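Long-range contacts in amine Dehydrogenase (Pseudomonas putida, PDB 1JMX), which carries two c-type hemes as a subunit of a quinohemoprotein amine dehydrogenase and probably passes on electrons released when amines are oxidised: residues A[208-214]-A[226-232]; A[393-397]-A[408-414]; A[460-466]-A[478-484]. One frame throughout, in Å; residues are numbered along the deposited sequence.

Contact 1: A[208-214]-A[226-232]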
loop_
_atom_site.group_PDB
_atom_site.type_symbol
_atom_site.label_atom_id
_atom_site.label_comp_id
_atom_site.label_asym_id
_atom_site.label_seq_id
_atom_site.Cartn_x
_atom_site.Cartn_y
_atom_site.Cartn_z
ATOM N N ASP A 208 7.952 -32.146 -13.772
ATOM C CA ASP A 208 7.263 -31.915 -12.494
ATOM C C ASP A 208 5.892 -31.274 -12.676
ATOM O O ASP A 208 5.355 -30.662 -11.754
ATOM C CB ASP A 208 8.117 -31.061 -11.550
ATOM C CG ASP A 208 9.310 -31.817 -10.989
ATOM O OD1 ASP A 208 10.204 -31.167 -10.401
ATOM O OD2 ASP A 208 9.352 -33.061 -11.127
ATOM N N THR A 209 5.344 -31.399 -13.880
ATOM C CA THR A 209 4.027 -30.863 -14.192
ATOM C C THR A 209 3.030 -32.031 -14.223
ATOM O O THR A 209 3.426 -33.197 -14.334
ATOM C CB THR A 209 4.021 -30.111 -15.543
ATOM O OG1 THR A 209 4.142 -31.045 -16.614
ATOM C CG2 THR A 209 5.181 -29.140 -15.621
ATOM N N PHE A 210 1.742 -31.719 -14.110
ATOM C CA PHE A 210 0.702 -32.742 -14.096
ATOM C C PHE A 210 -0.551 -32.238 -14.779
ATOM O O PHE A 210 -0.710 -31.034 -15.017
ATOM C CB PHE A 210 0.288 -33.092 -12.656
ATOM C CG PHE A 210 1.425 -33.460 -11.745
ATOM C CD1 PHE A 210 1.830 -34.787 -11.616
ATOM C CD2 PHE A 210 2.071 -32.484 -10.985
ATOM C CE1 PHE A 210 2.857 -35.135 -10.748
ATOM C CE2 PHE A 210 3.102 -32.823 -10.111
ATOM C CZ PHE A 210 3.495 -34.148 -9.992
ATOM N N LYS A 211 -1.427 -33.186 -15.103
ATOM C CA LYS A 211 -2.739 -32.906 -15.680
ATOM C C LYS A 211 -3.630 -33.044 -14.447
ATOM O O LYS A 211 -3.382 -33.900 -13.593
ATOM C CB LYS A 211 -3.136 -33.953 -16.725
ATOM C CG LYS A 211 -2.368 -33.879 -18.042
ATOM C CD LYS A 211 -3.047 -34.772 -19.080
ATOM C CE LYS A 211 -2.333 -34.760 -20.433
ATOM N NZ LYS A 211 -3.052 -35.613 -21.445
ATOM N N VAL A 212 -4.646 -32.199 -14.333
ATOM C CA VAL A 212 -5.517 -32.229 -13.158
ATOM C C VAL A 212 -6.988 -32.246 -13.541
ATOM O O VAL A 212 -7.419 -31.545 -14.455
ATOM C CB VAL A 212 -5.256 -31.000 -12.221
ATOM C CG1 VAL A 212 -6.014 -31.154 -10.911
ATOM C CG2 VAL A 212 -3.765 -30.832 -11.941
ATOM N N GLU A 213 -7.758 -33.039 -12.808
ATOM C CA GLU A 213 -9.187 -33.155 -13.054
ATOM C C GLU A 213 -9.920 -33.063 -11.726
ATOM O O GLU A 213 -9.678 -33.849 -10.817
ATOM C CB GLU A 213 -9.499 -34.493 -13.725
ATOM C CG GLU A 213 -10.928 -34.638 -14.206
ATOM C CD GLU A 213 -11.045 -34.582 -15.726
ATOM O OE1 GLU A 213 -11.908 -33.814 -16.238
ATOM O OE2 GLU A 213 -10.283 -35.312 -16.409
ATOM N N VAL A 214 -10.792 -32.074 -11.612
ATOM C CA VAL A 214 -11.563 -31.869 -10.402
ATOM C C VAL A 214 -13.001 -32.290 -10.671
ATOM O O VAL A 214 -13.607 -31.865 -11.659
ATOM C CB VAL A 214 -11.532 -30.385 -9.981
ATOM C CG1 VAL A 214 -12.147 -30.208 -8.620
ATOM C CG2 VAL A 214 -10.105 -29.877 -9.983
ATOM N N GLY A 226 -13.803 -29.427 -13.112
ATOM C CA GLY A 226 -12.844 -28.683 -13.894
ATOM C C GLY A 226 -11.672 -29.498 -14.380
ATOM O O GLY A 226 -11.448 -30.635 -13.973
ATOM N N SER A 227 -10.916 -28.870 -15.265
ATOM C CA SER A 227 -9.738 -29.461 -15.879
ATOM C C SER A 227 -8.646 -28.397 -15.905
ATOM O O SER A 227 -8.923 -27.216 -16.127
ATOM C CB SER A 227 -10.077 -29.882 -17.312
ATOM O OG SER A 227 -8.912 -30.183 -18.067
ATOM N N GLY A 228 -7.407 -28.817 -15.675
ATOM C CA GLY A 228 -6.302 -27.880 -15.691
ATOM C C GLY A 228 -4.972 -28.576 -15.554
ATOM O O GLY A 228 -4.843 -29.760 -15.874
ATOM N N SER A 229 -3.977 -27.846 -15.072
ATOM C CA SER A 229 -2.652 -28.411 -14.897
ATOM C C SER A 229 -1.970 -27.829 -13.674
ATOM O O SER A 229 -2.443 -26.857 -13.090
ATOM C CB SER A 229 -1.805 -28.169 -16.142
ATOM O OG SER A 229 -1.790 -26.793 -16.467
ATOM N N ALA A 230 -0.855 -28.431 -13.294
ATOM C CA ALA A 230 -0.118 -27.978 -12.134
ATOM C C ALA A 230 1.360 -28.325 -12.245
ATOM O O ALA A 230 1.751 -29.205 -13.020
ATOM C CB ALA A 230 -0.701 -28.594 -10.884
ATOM N N ILE A 231 2.178 -27.572 -11.512
ATOM C CA ILE A 231 3.617 -27.769 -11.462
ATOM C C ILE A 231 3.928 -27.926 -9.989
ATOM O O ILE A 231 3.195 -27.431 -9.137
ATOM C CB ILE A 231 4.407 -26.550 -12.022
ATOM C CG1 ILE A 231 4.044 -26.314 -13.490
ATOM C CG2 ILE A 231 5.923 -26.807 -11.937
ATOM C CD1 ILE A 231 4.826 -25.183 -14.153
ATOM N N LEU A 232 5.020 -28.612 -9.698
ATOM C CA LEU A 232 5.427 -28.848 -8.329
ATOM C C LEU A 232 6.845 -28.305 -8.133
ATOM O O LEU A 232 7.784 -28.722 -8.818
ATOM C CB LEU A 232 5.345 -30.353 -8.037
ATOM C CG LEU A 232 5.390 -30.986 -6.643
ATOM C CD1 LEU A 232 6.757 -31.560 -6.362
ATOM C CD2 LEU A 232 4.942 -30.020 -5.569
HETATM O O HOH W 1 9.461 -30.349 -7.260
#

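Contact 2: A[393-397]-A[408-414]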
loop_
_atom_site.group_PDB
_atom_site.type_symbol
_atom_site.label_atom_id
_atom_site.label_comp_id
_atom_site.label_asym_id
_atom_site.label_seq_id
_atom_site.Cartn_x
_atom_site.Cartn_y
_atom_site.Cartn_z
ATOM N N PHE A 393 -18.752 -12.593 3.596
ATOM C CA PHE A 393 -18.914 -12.913 4.999
ATOM C C PHE A 393 -19.670 -14.167 5.340
ATOM O O PHE A 393 -20.428 -14.700 4.537
ATOM C CB PHE A 393 -19.551 -11.725 5.716
ATOM C CG PHE A 393 -18.894 -10.420 5.408
ATOM C CD1 PHE A 393 -19.365 -9.621 4.371
ATOM C CD2 PHE A 393 -17.790 -9.999 6.130
ATOM C CE1 PHE A 393 -18.739 -8.418 4.056
ATOM C CE2 PHE A 393 -17.157 -8.799 5.824
ATOM C CZ PHE A 393 -17.632 -8.008 4.785
ATOM N N GLU A 394 -19.490 -14.591 6.582
ATOM C CA GLU A 394 -20.133 -15.774 7.108
ATOM C C GLU A 394 -20.522 -15.462 8.565
ATOM O O GLU A 394 -19.875 -14.645 9.222
ATOM C CB GLU A 394 -19.139 -16.930 7.041
ATOM C CG GLU A 394 -19.758 -18.284 6.902
ATOM C CD GLU A 394 -20.143 -18.636 5.483
ATOM O OE1 GLU A 394 -19.241 -18.794 4.635
ATOM O OE2 GLU A 394 -21.349 -18.806 5.226
ATOM N N ALA A 395 -21.624 -16.037 9.038
ATOM C CA ALA A 395 -22.064 -15.813 10.418
ATOM C C ALA A 395 -21.751 -17.048 11.248
ATOM O O ALA A 395 -22.336 -18.108 11.043
ATOM C CB ALA A 395 -23.548 -15.504 10.465
ATOM N N GLU A 396 -20.775 -16.915 12.140
ATOM C CA GLU A 396 -20.339 -18.003 13.005
ATOM C C GLU A 396 -21.125 -18.079 14.316
ATOM O O GLU A 396 -21.035 -17.195 15.158
ATOM C CB GLU A 396 -18.853 -17.850 13.284
ATOM C CG GLU A 396 -18.272 -18.863 14.227
ATOM C CD GLU A 396 -16.888 -18.464 14.657
ATOM O OE1 GLU A 396 -16.757 -17.407 15.304
ATOM O OE2 GLU A 396 -15.925 -19.179 14.325
ATOM N N ALA A 397 -21.859 -19.175 14.484
ATOM C CA ALA A 397 -22.697 -19.404 15.659
ATOM C C ALA A 397 -21.992 -20.075 16.828
ATOM O O ALA A 397 -21.185 -20.979 16.641
ATOM C CB ALA A 397 -23.924 -20.208 15.264
ATOM N N ARG A 408 -18.676 -24.074 19.533
ATOM C CA ARG A 408 -18.739 -23.433 18.226
ATOM C C ARG A 408 -19.609 -24.353 17.368
ATOM O O ARG A 408 -19.250 -25.502 17.113
ATOM C CB ARG A 408 -17.352 -23.265 17.592
ATOM C CG ARG A 408 -17.409 -22.493 16.257
ATOM C CD ARG A 408 -16.030 -22.185 15.691
ATOM N NE ARG A 408 -15.756 -22.887 14.434
ATOM C CZ ARG A 408 -16.063 -22.427 13.223
ATOM N NH1 ARG A 408 -16.663 -21.254 13.084
ATOM N NH2 ARG A 408 -15.796 -23.149 12.143
ATOM N N ILE A 409 -20.794 -23.868 17.013
ATOM C CA ILE A 409 -21.726 -24.631 16.204
ATOM C C ILE A 409 -21.207 -24.740 14.777
ATOM O O ILE A 409 -21.014 -25.840 14.262
ATOM C CB ILE A 409 -23.146 -23.981 16.195
ATOM C CG1 ILE A 409 -23.872 -24.210 17.529
ATOM C CG2 ILE A 409 -24.001 -24.590 15.104
ATOM C CD1 ILE A 409 -23.226 -23.606 18.725
ATOM N N GLY A 410 -20.993 -23.589 14.143
ATOM C CA GLY A 410 -20.507 -23.564 12.776
ATOM C C GLY A 410 -20.998 -22.316 12.081
ATOM O O GLY A 410 -21.315 -21.326 12.731
ATOM N N TYR A 411 -21.058 -22.353 10.757
ATOM C CA TYR A 411 -21.523 -21.208 9.982
ATOM C C TYR A 411 -22.995 -21.398 9.647
ATOM O O TYR A 411 -23.334 -22.214 8.789
ATOM C CB TYR A 411 -20.710 -21.070 8.694
ATOM C CG TYR A 411 -19.252 -20.719 8.907
ATOM C CD1 TYR A 411 -18.251 -21.344 8.163
ATOM C CD2 TYR A 411 -18.877 -19.727 9.816
ATOM C CE1 TYR A 411 -16.913 -20.990 8.315
ATOM C CE2 TYR A 411 -17.541 -19.362 9.975
ATOM C CZ TYR A 411 -16.566 -19.998 9.222
ATOM O OH TYR A 411 -15.243 -19.660 9.383
ATOM N N LEU A 412 -23.862 -20.646 10.325
ATOM C CA LEU A 412 -25.305 -20.743 10.115
ATOM C C LEU A 412 -25.846 -19.698 9.153
ATOM O O LEU A 412 -25.357 -18.572 9.110
ATOM C CB LEU A 412 -26.047 -20.642 11.452
ATOM C CG LEU A 412 -25.832 -21.762 12.474
ATOM C CD1 LEU A 412 -26.759 -21.567 13.656
ATOM C CD2 LEU A 412 -26.106 -23.096 11.831
ATOM N N PRO A 413 -26.873 -20.063 8.366
ATOM C CA PRO A 413 -27.487 -19.145 7.402
ATOM C C PRO A 413 -28.039 -17.901 8.095
ATOM O O PRO A 413 -28.528 -17.964 9.226
ATOM C CB PRO A 413 -28.591 -19.996 6.774
ATOM C CG PRO A 413 -28.930 -20.984 7.858
ATOM C CD PRO A 413 -27.565 -21.364 8.357
ATOM N N ALA A 414 -27.942 -16.763 7.417
ATOM C CA ALA A 414 -28.410 -15.518 7.995
ATOM C C ALA A 414 -28.757 -14.461 6.972
ATOM O O ALA A 414 -28.503 -14.604 5.778
ATOM C CB ALA A 414 -27.348 -14.969 8.941
HETATM O O HOH W 2 -23.509 -17.599 7.350
HETATM O O HOH W 3 -14.338 -19.266 12.054
#

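Contact 3: A[460-466]-A[478-484]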
loop_
_atom_site.group_PDB
_atom_site.type_symbol
_atom_site.label_atom_id
_atom_site.label_comp_id
_atom_site.label_asym_id
_atom_site.label_seq_id
_atom_site.Cartn_x
_atom_site.Cartn_y
_atom_site.Cartn_z
ATOM N N ASN A 460 -16.693 5.944 -4.269
ATOM C CA ASN A 460 -17.723 5.149 -3.631
ATOM C C ASN A 460 -17.123 4.302 -2.510
ATOM O O ASN A 460 -17.328 3.088 -2.433
ATOM C CB ASN A 460 -18.422 4.295 -4.693
ATOM C CG ASN A 460 -19.099 5.145 -5.753
ATOM O OD1 ASN A 460 -19.761 6.134 -5.434
ATOM N ND2 ASN A 460 -18.915 4.782 -7.014
ATOM N N ALA A 461 -16.347 4.970 -1.663
ATOM C CA ALA A 461 -15.701 4.352 -0.520
ATOM C C ALA A 461 -16.641 4.495 0.683
ATOM O O ALA A 461 -17.578 5.295 0.648
ATOM C CB ALA A 461 -14.358 5.040 -0.240
ATOM N N GLY A 462 -16.401 3.710 1.730
ATOM C CA GLY A 462 -17.242 3.782 2.910
ATOM C C GLY A 462 -16.726 3.039 4.127
ATOM O O GLY A 462 -15.903 2.133 4.018
ATOM N N ASN A 463 -17.194 3.462 5.297
ATOM C CA ASN A 463 -16.825 2.849 6.566
ATOM C C ASN A 463 -18.120 2.168 7.015
ATOM O O ASN A 463 -19.042 2.822 7.508
ATOM C CB ASN A 463 -16.388 3.937 7.554
ATOM C CG ASN A 463 -15.566 3.395 8.688
ATOM O OD1 ASN A 463 -15.424 2.187 8.841
ATOM N ND2 ASN A 463 -15.017 4.286 9.496
ATOM N N LEU A 464 -18.191 0.858 6.798
ATOM C CA LEU A 464 -19.391 0.086 7.091
ATOM C C LEU A 464 -19.384 -0.938 8.228
ATOM O O LEU A 464 -18.358 -1.507 8.601
ATOM C CB LEU A 464 -19.863 -0.601 5.805
ATOM C CG LEU A 464 -20.129 0.295 4.595
ATOM C CD1 LEU A 464 -20.582 -0.557 3.424
ATOM C CD2 LEU A 464 -21.182 1.349 4.934
ATOM N N LYS A 465 -20.579 -1.174 8.751
ATOM C CA LYS A 465 -20.809 -2.128 9.822
ATOM C C LYS A 465 -21.607 -3.244 9.168
ATOM O O LYS A 465 -22.659 -3.002 8.585
ATOM C CB LYS A 465 -21.608 -1.474 10.954
ATOM C CG LYS A 465 -21.551 -2.228 12.265
ATOM C CD LYS A 465 -21.860 -1.325 13.458
ATOM C CE LYS A 465 -23.264 -0.715 13.371
ATOM N NZ LYS A 465 -23.672 -0.069 14.668
ATOM N N VAL A 466 -21.048 -4.445 9.192
ATOM C CA VAL A 466 -21.675 -5.612 8.588
ATOM C C VAL A 466 -22.523 -6.368 9.607
ATOM O O VAL A 466 -21.989 -6.974 10.533
ATOM C CB VAL A 466 -20.594 -6.542 7.996
ATOM C CG1 VAL A 466 -21.208 -7.828 7.485
ATOM C CG2 VAL A 466 -19.856 -5.818 6.873
ATOM N N GLU A 478 -21.999 -8.757 14.492
ATOM C CA GLU A 478 -21.481 -7.545 13.871
ATOM C C GLU A 478 -20.034 -7.619 13.384
ATOM O O GLU A 478 -19.147 -8.103 14.088
ATOM C CB GLU A 478 -21.608 -6.394 14.855
ATOM C CG GLU A 478 -22.527 -5.309 14.391
ATOM C CD GLU A 478 -22.917 -4.361 15.506
ATOM O OE1 GLU A 478 -22.016 -3.930 16.269
ATOM O OE2 GLU A 478 -24.132 -4.054 15.617
ATOM N N GLY A 479 -19.803 -7.069 12.199
ATOM C CA GLY A 479 -18.476 -7.053 11.615
ATOM C C GLY A 479 -18.145 -5.644 11.157
ATOM O O GLY A 479 -19.000 -4.760 11.178
ATOM N N HIS A 480 -16.894 -5.436 10.760
ATOM C CA HIS A 480 -16.438 -4.133 10.298
ATOM C C HIS A 480 -15.783 -4.262 8.937
ATOM O O HIS A 480 -14.828 -5.016 8.763
ATOM C CB HIS A 480 -15.440 -3.534 11.294
ATOM C CG HIS A 480 -15.036 -2.124 10.980
ATOM N ND1 HIS A 480 -13.983 -1.497 11.607
ATOM C CD2 HIS A 480 -15.556 -1.214 10.124
ATOM C CE1 HIS A 480 -13.872 -0.263 11.156
ATOM N NE2 HIS A 480 -14.816 -0.068 10.255
ATOM N N MET A 481 -16.304 -3.507 7.978
ATOM C CA MET A 481 -15.770 -3.512 6.630
ATOM C C MET A 481 -15.514 -2.096 6.130
ATOM O O MET A 481 -16.311 -1.188 6.353
ATOM C CB MET A 481 -16.733 -4.222 5.673
ATOM C CG MET A 481 -16.292 -4.176 4.215
ATOM S SD MET A 481 -17.496 -4.806 3.047
ATOM C CE MET A 481 -18.861 -3.699 3.335
ATOM N N ILE A 482 -14.372 -1.910 5.482
ATOM C CA ILE A 482 -14.016 -0.623 4.896
ATOM C C ILE A 482 -13.887 -0.839 3.388
ATOM O O ILE A 482 -13.212 -1.766 2.942
ATOM C CB ILE A 482 -12.684 -0.066 5.467
ATOM C CG1 ILE A 482 -12.881 0.421 6.900
ATOM C CG2 ILE A 482 -12.168 1.067 4.602
ATOM C CD1 ILE A 482 -11.608 0.811 7.574
ATOM N N VAL A 483 -14.623 -0.044 2.620
ATOM C CA VAL A 483 -14.571 -0.117 1.169
ATOM C C VAL A 483 -13.659 1.019 0.750
ATOM O O VAL A 483 -13.958 2.181 1.019
ATOM C CB VAL A 483 -15.955 0.108 0.530
ATOM C CG1 VAL A 483 -15.872 -0.063 -0.972
ATOM C CG2 VAL A 483 -16.975 -0.851 1.119
ATOM N N THR A 484 -12.506 0.679 0.179
ATOM C CA THR A 484 -11.558 1.694 -0.276
ATOM C C THR A 484 -11.160 1.694 -1.731
ATOM O O THR A 484 -11.770 1.026 -2.565
ATOM C CB THR A 484 -10.248 1.719 0.522
ATOM O OG1 THR A 484 -9.888 0.399 0.966
ATOM C CG2 THR A 484 -10.371 2.683 1.620
#

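Contact 1: A[208-214]-A[226-232]
Seven backbone hydrogen bonds join 208-214 to 226-232, whose strands run antiparallel with axes 4.5 Å apart at 149°. Three reciprocal pairs carry most of the ladder: F210 with A230 (F210 N to A230 O 2.7 Å), V212 with G228 (V212 N to G228 O 2.9 Å) and V214 with G226 (V214 N to G226 O 2.8 Å). L232 N adds a bond to D208 O at 2.9 Å, and CA-H...O contacts such as T209 CA to A230 O, 3.1 Å, lie between them. Apolar contacts gather on the buried face of F210, V212, V214 and A230: V212 CG2 meets A230 CB at 3.9 Å, while L232 CB touches the edge of the F210 ring, 3.9 Å from CE2. On the other face K211, E213, S227 and S229 are exposed, T209 and I231 partly so. At one end D208 forms a salt bridge with K62. The pair is a beta hairpin, strands 209-218 and 223-233, of a closed, eight-stranded, up-and-down antiparallel barrel.

Contact 2: A[393-397]-A[408-414]
E394 lays its CG over one face of the Y411 ring in a CH-pi contact, 3.5 Å from CG to the ring centroid, while its OE1 accepts a hydrogen bond from the backbone of A192. One water donates to E394 OE2 (3.3 Å) and L412 O (2.7 Å) and accepts from A395 N (3.0 Å), so it bridges A395 N and L412 O beside a direct backbone bond: A395 O takes L412 N at 3.0 Å. A395 O also receives the CA-H of Y411 (A395 O to Y411 CA 3.4 Å), and A395 CB meets A414 CB at 4.1 Å. The strands are those of the hairpin 391-400 and 406-420, antiparallel at 164°, within the mixed beta-sheet of domain IV of the alpha subunit. E396 pairs with Y411, and its CB sits at the edge of that ring, 3.9 Å from Y411 CE2. Its carboxylate reaches R408 in a salt bridge, E396 OE2 to R408 NH1 2.5 Å, although the hydrogen bond is weak in angle; a second water joins E396 OE2 to Y411 OH, 2.8 Å from each. At A397 the register slips through a beta bulge: A397 N binds G410 O (2.8 Å), but A397 O binds I409 N (2.9 Å), so I409 and G410 together face one residue. G410 has phi 151° and psi -157°, where a CB would jam against the carbonyl of I409. A397 CB packs on L412 CD1 (3.5 Å) and I409 CB (4.0 Å), a cluster that F293 of strand 285-295 extends.

Contact 3: A[460-466]-A[478-484]
L464 overlaps M481 across the strands, its CD1 3.6 Å from M481 CE and 4.3 Å from V483 CG2; M481 CB in turn meets V466 CG2 at 3.7 Å. These side chains form one apolar face; F443 of strand 442-445 covers L464, M481 and V483, and W416 lies on V466. The backbones of 460-466 and 478-484 pair as the antiparallel hairpin of strands 462-470 and 476-484, with strand axes 4.4 Å apart at 155°. Three two-way pairs hold it: G462 with V483 (V483 N to G462 O 2.9 Å), L464 with M481 (L464 N to M481 O 2.8 Å) and V466 with G479 (G479 N to V466 O 2.8 Å). The opposite face, with N463, K465, H480 and I482, is mixed. H480 NE2 donates to N463 OD1 at 2.7 Å, almost straight at 173°, and the imidazole is stacked on F421 and edge-to-face with F374. Further along, K465 NZ and E478 OE2 stand 4.1 Å apart, beyond a salt bridge. Near the other end, I482 packs on an apolar side chain of another chain of the assembly. The direction of the H480-N463 bond means that NE2 carries a proton, so this polar pair is fixed by one well-aligned bond within an aromatic setting, whereas the face of L464, V466, M481 and V483 relies on apolar contact.

Contacts 1, 2 and 3 follow one another along the chain, each an antiparallel hairpin. Contact 1 belongs to the barrel, its centre about 33 Å from that of contact 2 and about 38 Å from that of contact 3. Contacts 2 and 3, with centres about 20 Å apart, share a sheet in which strands 406-420 and 462-470 are neighbours, and they touch: F393 CZ lies 3.6 Å from M481 SD and 3.8 Å from V466 CG2. A bound nickel ion lies about 7 Å from the E478 side chain and about 10 Å from that of E396. All three contacts lie away from the heme sites, although N489, just beyond strand 476-484, binds one heme.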